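Phosphoacetylglucosamine mutase (Aspergillus lentulus, PDB 5OAW) catalyses the interconversion of N-acetylglucosamine 6-phosphate and N-acetylglucosamine 1-phosphate, a magnesium-dependent phosphomutase reaction that uses a phosphoserine. Local coordinates at residues L460-V465 / E510-V515; C358-V363 / D475-L480; S469-Y474 / E481-L486. All coordinates share one frame; numbering follows the deposited sequence.

Interaction 1: L460-V465 / E510-V515; sequences LVRVEV and EDAVRV. With 16G (2-acetamido-2-deoxy-6-O-phosphono-alpha-D-glucopyranose), chain D.
Arg462 NE and Glu510 OE2 form a salt bridge at one end of an antiparallel strand pair in the sheet of the C-terminal domain. Val461 pairs with Val515 and Val463 with Val513, both as hydrogen-bonded pairs. Arg462 and Arg514 form the non-hydrogen-bonded pair between them. The Arg462 chain starts with CG anti to the backbone N (chi1 174°) and stays extended to NE. CB leaves on the face that also carries Arg514. Arg462 CG lies 3.8 Å from Ala512 CB, and Arg462 CD passes 3.4 Å from Glu510 OE2. Arg462 NE then donates to Glu510 OE2 at 2.8 Å, in the guanidinium plane and on the anti lone pair of the oxygen. Ala512 CB covers one guanidinium face, and Arg462 NH1 makes a salt bridge to Glu464 OE1. Glu510 also bridges to Arg514 through OE1, by a weak bond to NH2. The carboxylate thus links both arginines and may help position Arg514 at the phosphate. On the other face, Val463 CG2 meets Val515 CG2, and helix 522-539 packs on these valines. Arg514 grips the phosphate of the bound GlcNAc-6P side-on: Arg514 NE donates to O2P at 2.7 Å, and Arg514 NH2 donates to O1P at 2.9 Å.

Interaction 2: C358-V363 / D475-L480; sequences CTNTGV and DAERKL. With 16G (2-acetamido-2-deoxy-6-O-phosphono-alpha-D-glucopyranose), chain D.
Glu477 reaches across from a type I' turn, Asp475 to Arg478, to the loop that precedes helix 363-370. Its carboxylate stacks on the amide of Asn360, with the planes 23° apart, while the two side chains cross at about a right angle. Extended beyond CG, the Glu477 chain carries OE1 to the loop backbone. Thr361 N donates to Glu477 OE1 at 2.8 Å, nearly in line with its C-O bond. The other oxygen, OE2, makes a salt bridge to Arg505. Ala476 CB points into the loop and sits 3.8 Å from Cys358 SG. Cys358 CB lies over one face of the Arg478 guanidinium, offset toward the rim, 3.5 Å from Arg478 NH1. A bend at chi3 (-68°) turns that group back onto Asp475. There Arg478 NE donates to Asp475 O, and Arg478 NH2 forms a salt bridge to Asp475 OD2. One water donates to both Thr359 O and Ala476 O; another donates to Asn360 OD1 and accepts from Glu477 N. In the sugar pocket, Val363 N donates to the acetamido O7 of GlcNAc-6P at 3.1 Å, and Thr361 CG2 packs on C6. The Glu477 carboxylate therefore ties the C-terminal domain to a substrate-binding loop of domain III, its charge probably balanced partly by Arg505.

Interaction 3: S469-Y474 / E481-L486; sequences SIFKAY and ESPPGL
Ser482 swings OG to the side of its carbonyl carbon (chi1 175°), which carries the hydroxyl to Ile470 O. Phe471 has CG anti to its carbonyl carbon (chi1 -66°), and this brings its ring to Pro483. The contact is the open end, away from the turn, of a beta hairpin formed by strands 472-474 and 479-482. Ser482 OG donates to Ile470 O at 2.7 Å, in the carbonyl plane. Lys472 N donates to Ser482 O at 3.1 Å. Lys472 O accepts from Glu481 N at 3.0 Å and more weakly from Ser482 N. Glu481 and Ser482 thus both face Lys472, which makes a classic beta bulge. Glu481 also meets the edge of the Tyr474 ring, with Glu481 CB 3.8 Å from Tyr474 CD1.

The peptide bond before Pro483 is cis. Pro483 CD sits over one face of the Phe471 ring in a CH-pi contact, 4.0 Å from the centroid and 20° off the ring normal. Leu486 CD1 approaches the edge of the same ring, 3.5 Å from Phe471 CE2. Pro483 N has no hydrogen to give, and Ser482 OG supplies the donor for Ile470 O. The Lys472 chain folds back, and NZ donates to Ser469 O.

After the hairpin, a type II turn from Pro483 to Leu486 leads into helix 486-495. Helix 522-539 lies against the apolar side: Phe471 touches Val536, Pro483 touches Ala539, and Leu486 touches both Ala535 and Ala539.

Interactions 1 and 3 lie in the C-terminal domain; interaction 2 joins it to domain III. Interactions 1 and 2 both touch GlcNAc-6P, the first at its phosphate and the second mainly at its sugar and acetamido group. Their nearest atoms are about 6 Å apart. Arg505, another pocket residue, connects them through its backbone bonds to Arg514 and its side chain. Interaction 3 joins interaction 1 through apolar packing, with Val513 CG1 3.7 Å from Phe471 CD1. It shares the hairpin with interaction 2, where Lys479 O and Tyr474 N make a probable hydrogen bond at 2.8 Å and Leu480 CD2 lies 3.7 Å from Leu486 CD1. The Phe471 side chain is about 11 Å from the ligand, so interaction 3 does not touch it.

Interaction 1: L460-V465 / E510-V515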
loop_
_atom_site.group_PDB
_atom_site.type_symbol
_atom_site.label_atom_id
_atom_site.label_comp_id
_atom_site.label_asym_id
_atom_site.label_seq_id
_atom_site.Cartn_x
_atom_site.Cartn_y
_atom_site.Cartn_z
ATOM N N LEU A 460 -12.687 15.578 7.532
ATOM C CA LEU A 460 -11.810 15.830 6.413
ATOM C C LEU A 460 -12.549 16.626 5.360
ATOM O O LEU A 460 -13.666 16.283 4.984
ATOM C CB LEU A 460 -11.272 14.509 5.835
ATOM C CG LEU A 460 -10.267 14.612 4.678
ATOM C CD1 LEU A 460 -8.961 15.278 5.131
ATOM C CD2 LEU A 460 -9.998 13.231 4.094
ATOM N N VAL A 461 -11.927 17.688 4.879
ATOM C CA VAL A 461 -12.572 18.519 3.886
ATOM C C VAL A 461 -11.611 18.772 2.734
ATOM O O VAL A 461 -10.388 18.822 2.918
ATOM C CB VAL A 461 -13.349 19.767 4.509
ATOM C CG1 VAL A 461 -12.796 20.231 5.860
ATOM C CG2 VAL A 461 -13.544 20.932 3.534
ATOM N N ARG A 462 -12.181 18.858 1.539
ATOM C CA ARG A 462 -11.458 19.076 0.306
ATOM C C ARG A 462 -11.697 20.531 -0.021
ATOM O O ARG A 462 -12.834 20.944 -0.149
ATOM C CB ARG A 462 -12.004 18.142 -0.796
ATOM C CG ARG A 462 -11.420 18.381 -2.183
ATOM C CD ARG A 462 -12.215 17.669 -3.276
ATOM N NE ARG A 462 -11.507 17.630 -4.571
ATOM C CZ ARG A 462 -11.456 18.621 -5.468
ATOM N NH1 ARG A 462 -12.063 19.787 -5.255
ATOM N NH2 ARG A 462 -10.786 18.451 -6.596
ATOM N N VAL A 463 -10.635 21.311 -0.143
ATOM C CA VAL A 463 -10.780 22.758 -0.303
ATOM C C VAL A 463 -10.160 23.197 -1.614
ATOM O O VAL A 463 -8.943 23.347 -1.731
ATOM C CB VAL A 463 -10.188 23.565 0.894
ATOM C CG1 VAL A 463 -10.505 25.050 0.752
ATOM C CG2 VAL A 463 -10.714 23.040 2.229
ATOM N N GLU A 464 -11.013 23.402 -2.606
ATOM C CA GLU A 464 -10.567 23.885 -3.900
ATOM C C GLU A 464 -10.072 25.314 -3.767
ATOM O O GLU A 464 -10.767 26.188 -3.239
ATOM C CB GLU A 464 -11.691 23.799 -4.919
ATOM C CG GLU A 464 -11.246 23.524 -6.344
ATOM C CD GLU A 464 -12.432 23.305 -7.265
ATOM O OE1 GLU A 464 -12.558 22.199 -7.830
ATOM O OE2 GLU A 464 -13.258 24.237 -7.406
ATOM N N VAL A 465 -8.829 25.503 -4.187
ATOM C CA VAL A 465 -8.203 26.811 -4.336
ATOM C C VAL A 465 -7.604 26.874 -5.740
ATOM O O VAL A 465 -7.545 25.863 -6.447
ATOM C CB VAL A 465 -7.077 27.042 -3.296
ATOM C CG1 VAL A 465 -7.602 26.936 -1.869
ATOM C CG2 VAL A 465 -5.912 26.081 -3.515
ATOM N N GLU A 510 -4.846 15.401 -6.214
ATOM C CA GLU A 510 -6.086 16.149 -6.519
ATOM C C GLU A 510 -5.734 17.643 -6.564
ATOM O O GLU A 510 -4.707 18.039 -6.010
ATOM C CB GLU A 510 -7.120 15.875 -5.413
ATOM C CG GLU A 510 -8.573 15.672 -5.836
ATOM C CD GLU A 510 -9.317 14.719 -4.907
ATOM O OE1 GLU A 510 -8.769 13.648 -4.585
ATOM O OE2 GLU A 510 -10.456 15.020 -4.491
ATOM N N ASP A 511 -6.568 18.468 -7.211
ATOM C CA ASP A 511 -6.313 19.929 -7.291
ATOM C C ASP A 511 -7.049 20.733 -6.201
ATOM O O ASP A 511 -8.015 21.463 -6.478
ATOM C CB ASP A 511 -6.593 20.483 -8.704
ATOM C CG ASP A 511 -6.092 21.930 -8.896
ATOM O OD1 ASP A 511 -5.303 22.450 -8.071
ATOM O OD2 ASP A 511 -6.497 22.563 -9.892
ATOM N N ALA A 512 -6.555 20.594 -4.966
ATOM C CA ALA A 512 -7.157 21.168 -3.758
ATOM C C ALA A 512 -6.186 21.076 -2.591
ATOM O O ALA A 512 -5.236 20.280 -2.631
ATOM C CB ALA A 512 -8.442 20.423 -3.405
ATOM N N VAL A 513 -6.408 21.891 -1.560
ATOM C CA VAL A 513 -5.798 21.622 -0.252
ATOM C C VAL A 513 -6.771 20.820 0.610
ATOM O O VAL A 513 -7.991 20.980 0.512
ATOM C CB VAL A 513 -5.127 22.862 0.471
ATOM C CG1 VAL A 513 -5.226 24.165 -0.312
ATOM C CG2 VAL A 513 -5.585 23.034 1.919
ATOM N N ARG A 514 -6.217 19.915 1.406
ATOM C CA ARG A 514 -6.996 19.126 2.330
ATOM C C ARG A 514 -6.849 19.700 3.723
ATOM O O ARG A 514 -5.734 20.021 4.151
ATOM C CB ARG A 514 -6.505 17.692 2.358
ATOM C CG ARG A 514 -6.482 16.969 1.037
ATOM C CD ARG A 514 -6.409 15.473 1.328
ATOM N NE ARG A 514 -6.231 14.667 0.125
ATOM C CZ ARG A 514 -7.187 14.392 -0.765
ATOM N NH1 ARG A 514 -8.425 14.870 -0.625
ATOM N NH2 ARG A 514 -6.889 13.643 -1.818
ATOM N N VAL A 515 -7.986 19.795 4.418
ATOM C CA VAL A 515 -8.064 20.147 5.828
ATOM C C VAL A 515 -8.532 18.922 6.592
ATOM O O VAL A 515 -9.543 18.292 6.241
ATOM C CB VAL A 515 -9.081 21.297 6.059
ATOM C CG1 VAL A 515 -9.247 21.606 7.544
ATOM C CG2 VAL A 515 -8.691 22.532 5.258
HETATM C C1 16G D . -0.802 8.558 -2.831
HETATM C C2 16G D . 0.110 7.736 -1.886
HETATM C C3 16G D . -0.521 7.517 -0.511
HETATM C C4 16G D . -1.075 8.826 0.069
HETATM C C5 16G D . -1.994 9.553 -0.915
HETATM C C6 16G D . -2.267 10.919 -0.357
HETATM C C7 16G D . 1.680 6.024 -2.711
HETATM C C8 16G D . 1.794 4.681 -3.456
HETATM N N2 16G D . 0.428 6.451 -2.531
HETATM O O1 16G D . -1.893 7.763 -3.304
HETATM O O3 16G D . 0.476 7.049 0.397
HETATM O O4 16G D . -1.790 8.523 1.240
HETATM O O5 16G D . -1.358 9.766 -2.219
HETATM O O6 16G D . -3.018 11.655 -1.287
HETATM O O7 16G D . 2.678 6.617 -2.281
HETATM P P 16G D . -3.040 13.223 -1.202
HETATM O O1P 16G D . -4.055 13.653 -2.328
HETATM O O2P 16G D . -3.756 13.548 0.231
HETATM O O3P 16G D . -1.708 13.887 -1.379
#

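Interaction 2: C358-V363 / D475-L480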
loop_
_atom_site.group_PDB
_atom_site.type_symbol
_atom_site.label_atom_id
_atom_site.label_comp_id
_atom_site.label_asym_id
_atom_site.label_seq_id
_atom_site.Cartn_x
_atom_site.Cartn_y
_atom_site.Cartn_z
ATOM N N CYS A 358 5.822 10.302 13.252
ATOM C CA CYS A 358 4.973 10.910 12.241
ATOM C C CYS A 358 5.835 11.294 11.066
ATOM O O CYS A 358 6.915 11.850 11.243
ATOM C CB CYS A 358 4.217 12.124 12.796
ATOM S SG CYS A 358 2.847 12.670 11.732
ATOM N N THR A 359 5.367 10.979 9.860
ATOM C CA THR A 359 6.140 11.223 8.641
ATOM C C THR A 359 5.220 11.852 7.634
ATOM O O THR A 359 4.007 11.822 7.819
ATOM C CB THR A 359 6.724 9.919 8.016
ATOM O OG1 THR A 359 5.824 9.402 7.031
ATOM C CG2 THR A 359 6.935 8.848 9.046
ATOM N N ASN A 360 5.800 12.394 6.558
ATOM C CA ASN A 360 5.055 12.816 5.376
ATOM C C ASN A 360 4.076 11.756 4.889
ATOM O O ASN A 360 4.301 10.565 5.052
ATOM C CB ASN A 360 6.018 13.128 4.236
ATOM C CG ASN A 360 6.475 14.564 4.232
ATOM O OD1 ASN A 360 6.710 15.178 5.281
ATOM N ND2 ASN A 360 6.599 15.121 3.033
ATOM N N THR A 361 2.979 12.213 4.307
ATOM C CA THR A 361 2.085 11.362 3.549
ATOM C C THR A 361 2.875 10.765 2.365
ATOM O O THR A 361 3.777 11.425 1.809
ATOM C CB THR A 361 0.853 12.194 3.115
ATOM O OG1 THR A 361 -0.235 11.945 4.018
ATOM C CG2 THR A 361 0.413 11.897 1.695
ATOM N N GLY A 362 2.551 9.523 1.999
ATOM C CA GLY A 362 3.203 8.858 0.856
ATOM C C GLY A 362 3.929 7.617 1.326
ATOM O O GLY A 362 4.780 7.693 2.221
ATOM N N VAL A 363 3.591 6.475 0.726
ATOM C CA VAL A 363 4.062 5.167 1.208
ATOM C C VAL A 363 5.583 5.067 1.315
ATOM O O VAL A 363 6.092 4.462 2.267
ATOM C CB VAL A 363 3.483 3.959 0.424
ATOM C CG1 VAL A 363 1.958 4.026 0.323
ATOM C CG2 VAL A 363 4.080 3.859 -0.954
ATOM N N ASP A 475 7.496 19.638 8.933
ATOM C CA ASP A 475 7.250 18.910 10.202
ATOM C C ASP A 475 6.194 17.787 10.029
ATOM O O ASP A 475 5.162 17.748 10.714
ATOM C CB ASP A 475 6.967 19.902 11.350
ATOM C CG ASP A 475 6.524 19.233 12.638
ATOM O OD1 ASP A 475 5.582 19.760 13.277
ATOM O OD2 ASP A 475 7.074 18.178 13.014
ATOM N N ALA A 476 6.486 16.874 9.095
ATOM C CA ALA A 476 5.564 15.797 8.658
ATOM C C ALA A 476 4.223 16.345 8.135
ATOM O O ALA A 476 3.148 15.803 8.434
ATOM C CB ALA A 476 5.356 14.766 9.764
ATOM N N GLU A 477 4.322 17.424 7.350
ATOM C CA GLU A 477 3.182 18.131 6.768
ATOM C C GLU A 477 2.171 18.723 7.788
ATOM O O GLU A 477 1.058 19.115 7.420
ATOM C CB GLU A 477 2.499 17.256 5.714
ATOM C CG GLU A 477 3.268 17.169 4.409
ATOM C CD GLU A 477 2.695 16.143 3.457
ATOM O OE1 GLU A 477 2.672 14.941 3.801
ATOM O OE2 GLU A 477 2.273 16.541 2.353
ATOM N N ARG A 478 2.576 18.802 9.056
ATOM C CA ARG A 478 1.713 19.285 10.122
ATOM C C ARG A 478 1.833 20.798 10.342
ATOM O O ARG A 478 1.170 21.357 11.206
ATOM C CB ARG A 478 1.996 18.523 11.412
ATOM C CG ARG A 478 1.860 17.017 11.278
ATOM C CD ARG A 478 2.259 16.282 12.543
ATOM N NE ARG A 478 3.694 16.389 12.822
ATOM C CZ ARG A 478 4.303 15.783 13.835
ATOM N NH1 ARG A 478 3.615 15.008 14.671
ATOM N NH2 ARG A 478 5.611 15.946 14.009
ATOM N N LYS A 479 2.672 21.457 9.549
ATOM C CA LYS A 479 2.855 22.893 9.641
ATOM C C LYS A 479 3.048 23.485 8.277
ATOM O O LYS A 479 3.764 22.926 7.449
ATOM C CB LYS A 479 4.048 23.238 10.533
ATOM C CG LYS A 479 3.705 23.357 12.012
ATOM C CD LYS A 479 4.927 23.079 12.878
ATOM C CE LYS A 479 4.707 23.451 14.331
ATOM N NZ LYS A 479 3.596 22.724 14.989
ATOM N N LEU A 480 2.400 24.627 8.059
ATOM C CA LEU A 480 2.529 25.413 6.844
ATOM C C LEU A 480 3.534 26.549 7.037
ATOM O O LEU A 480 3.366 27.390 7.933
ATOM C CB LEU A 480 1.163 25.973 6.462
ATOM C CG LEU A 480 0.232 25.466 5.346
ATOM C CD1 LEU A 480 0.656 24.205 4.609
ATOM C CD2 LEU A 480 -1.183 25.365 5.899
HETATM C C1 16G D . -0.802 8.558 -2.831
HETATM C C2 16G D . 0.110 7.736 -1.886
HETATM C C3 16G D . -0.521 7.517 -0.511
HETATM C C4 16G D . -1.075 8.826 0.069
HETATM C C5 16G D . -1.994 9.553 -0.915
HETATM C C6 16G D . -2.267 10.919 -0.357
HETATM C C7 16G D . 1.680 6.024 -2.711
HETATM C C8 16G D . 1.794 4.681 -3.456
HETATM N N2 16G D . 0.428 6.451 -2.531
HETATM O O1 16G D . -1.893 7.763 -3.304
HETATM O O3 16G D . 0.476 7.049 0.397
HETATM O O4 16G D . -1.790 8.523 1.240
HETATM O O5 16G D . -1.358 9.766 -2.219
HETATM O O6 16G D . -3.018 11.655 -1.287
HETATM O O7 16G D . 2.678 6.617 -2.281
HETATM P P 16G D . -3.040 13.223 -1.202
HETATM O O1P 16G D . -4.055 13.653 -2.328
HETATM O O2P 16G D . -3.756 13.548 0.231
HETATM O O3P 16G D . -1.708 13.887 -1.379
HETATM O O HOH W 1 1.779 13.445 7.915
HETATM O O HOH W 2 6.844 17.854 5.738
#

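Interaction 3: S469-Y474 / E481-L486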
loop_
_atom_site.group_PDB
_atom_site.type_symbol
_atom_site.label_atom_id
_atom_site.label_comp_id
_atom_site.label_asym_id
_atom_site.label_seq_id
_atom_site.Cartn_x
_atom_site.Cartn_y
_atom_site.Cartn_z
ATOM N N SER A 469 -0.095 25.290 -4.927
ATOM C CA SER A 469 1.373 25.292 -4.812
ATOM C C SER A 469 1.924 26.291 -3.790
ATOM O O SER A 469 3.064 26.138 -3.336
ATOM C CB SER A 469 2.028 25.525 -6.175
ATOM O OG SER A 469 1.913 26.884 -6.552
ATOM N N ILE A 470 1.126 27.301 -3.431
ATOM C CA ILE A 470 1.505 28.255 -2.367
ATOM C C ILE A 470 1.435 27.641 -0.952
ATOM O O ILE A 470 1.964 28.209 0.008
ATOM C CB ILE A 470 0.717 29.592 -2.455
ATOM C CG1 ILE A 470 -0.750 29.424 -2.006
ATOM C CG2 ILE A 470 0.844 30.195 -3.855
ATOM C CD1 ILE A 470 -1.510 30.714 -1.726
ATOM N N PHE A 471 0.777 26.485 -0.838
ATOM C CA PHE A 471 0.676 25.735 0.418
ATOM C C PHE A 471 1.861 24.765 0.524
ATOM O O PHE A 471 1.877 23.681 -0.102
ATOM C CB PHE A 471 -0.684 25.026 0.528
ATOM C CG PHE A 471 -1.856 25.971 0.637
ATOM C CD1 PHE A 471 -2.382 26.602 -0.506
ATOM C CD2 PHE A 471 -2.450 26.224 1.877
ATOM C CE1 PHE A 471 -3.463 27.481 -0.411
ATOM C CE2 PHE A 471 -3.532 27.095 1.977
ATOM C CZ PHE A 471 -4.039 27.727 0.835
ATOM N N LYS A 472 2.861 25.200 1.292
ATOM C CA LYS A 472 4.147 24.529 1.394
ATOM C C LYS A 472 4.260 24.127 2.846
ATOM O O LYS A 472 4.200 24.983 3.730
ATOM C CB LYS A 472 5.280 25.495 1.015
ATOM C CG LYS A 472 5.225 26.076 -0.398
ATOM C CD LYS A 472 6.350 25.575 -1.322
ATOM C CE LYS A 472 6.141 24.162 -1.887
ATOM N NZ LYS A 472 5.350 24.122 -3.162
ATOM N N ALA A 473 4.382 22.832 3.111
ATOM C CA ALA A 473 4.387 22.346 4.500
ATOM C C ALA A 473 5.714 21.712 4.958
ATOM O O ALA A 473 6.576 21.391 4.136
ATOM C CB ALA A 473 3.211 21.400 4.750
ATOM N N TYR A 474 5.856 21.557 6.277
ATOM C CA TYR A 474 7.027 20.961 6.922
ATOM C C TYR A 474 6.558 20.288 8.219
ATOM O O TYR A 474 5.365 20.386 8.555
ATOM C CB TYR A 474 8.121 22.024 7.212
ATOM C CG TYR A 474 7.760 23.040 8.293
ATOM C CD1 TYR A 474 7.042 24.209 7.973
ATOM C CD2 TYR A 474 8.126 22.834 9.632
ATOM C CE1 TYR A 474 6.704 25.147 8.960
ATOM C CE2 TYR A 474 7.791 23.757 10.628
ATOM C CZ TYR A 474 7.080 24.912 10.285
ATOM O OH TYR A 474 6.747 25.828 11.253
ATOM N N GLU A 481 4.585 26.548 6.214
ATOM C CA GLU A 481 5.501 27.690 6.126
ATOM C C GLU A 481 4.885 28.770 5.228
ATOM O O GLU A 481 5.114 29.957 5.442
ATOM C CB GLU A 481 6.929 27.280 5.670
ATOM C CG GLU A 481 7.123 27.008 4.176
ATOM C CD GLU A 481 8.515 26.477 3.808
ATOM O OE1 GLU A 481 9.113 26.993 2.832
ATOM O OE2 GLU A 481 9.017 25.533 4.471
ATOM N N SER A 482 4.084 28.344 4.252
ATOM C CA SER A 482 3.481 29.235 3.267
ATOM C C SER A 482 2.039 28.768 2.975
ATOM O O SER A 482 1.823 27.555 2.942
ATOM C CB SER A 482 4.346 29.223 2.009
ATOM O OG SER A 482 3.762 29.965 0.966
ATOM N N PRO A 483 1.051 29.670 2.770
ATOM C CA PRO A 483 1.183 31.153 2.779
ATOM C C PRO A 483 1.356 31.763 4.171
ATOM O O PRO A 483 0.911 31.156 5.160
ATOM C CB PRO A 483 -0.159 31.618 2.207
ATOM C CG PRO A 483 -1.115 30.543 2.598
ATOM C CD PRO A 483 -0.336 29.258 2.479
ATOM N N PRO A 484 1.965 32.971 4.253
ATOM C CA PRO A 484 2.297 33.557 5.557
ATOM C C PRO A 484 1.049 33.820 6.407
ATOM O O PRO A 484 0.012 34.236 5.873
ATOM C CB PRO A 484 2.986 34.883 5.186
ATOM C CG PRO A 484 3.297 34.791 3.725
ATOM C CD PRO A 484 2.222 33.927 3.159
ATOM N N GLY A 485 1.140 33.539 7.708
ATOM C CA GLY A 485 0.032 33.805 8.631
ATOM C C GLY A 485 -1.006 32.709 8.828
ATOM O O GLY A 485 -1.675 32.688 9.867
ATOM N N LEU A 486 -1.141 31.799 7.855
ATOM C CA LEU A 486 -2.185 30.760 7.892
ATOM C C LEU A 486 -2.028 29.769 9.054
ATOM O O LEU A 486 -3.014 29.480 9.760
ATOM C CB LEU A 486 -2.279 30.010 6.563
ATOM C CG LEU A 486 -3.632 29.546 5.981
ATOM C CD1 LEU A 486 -3.416 28.205 5.317
ATOM C CD2 LEU A 486 -4.836 29.474 6.939
#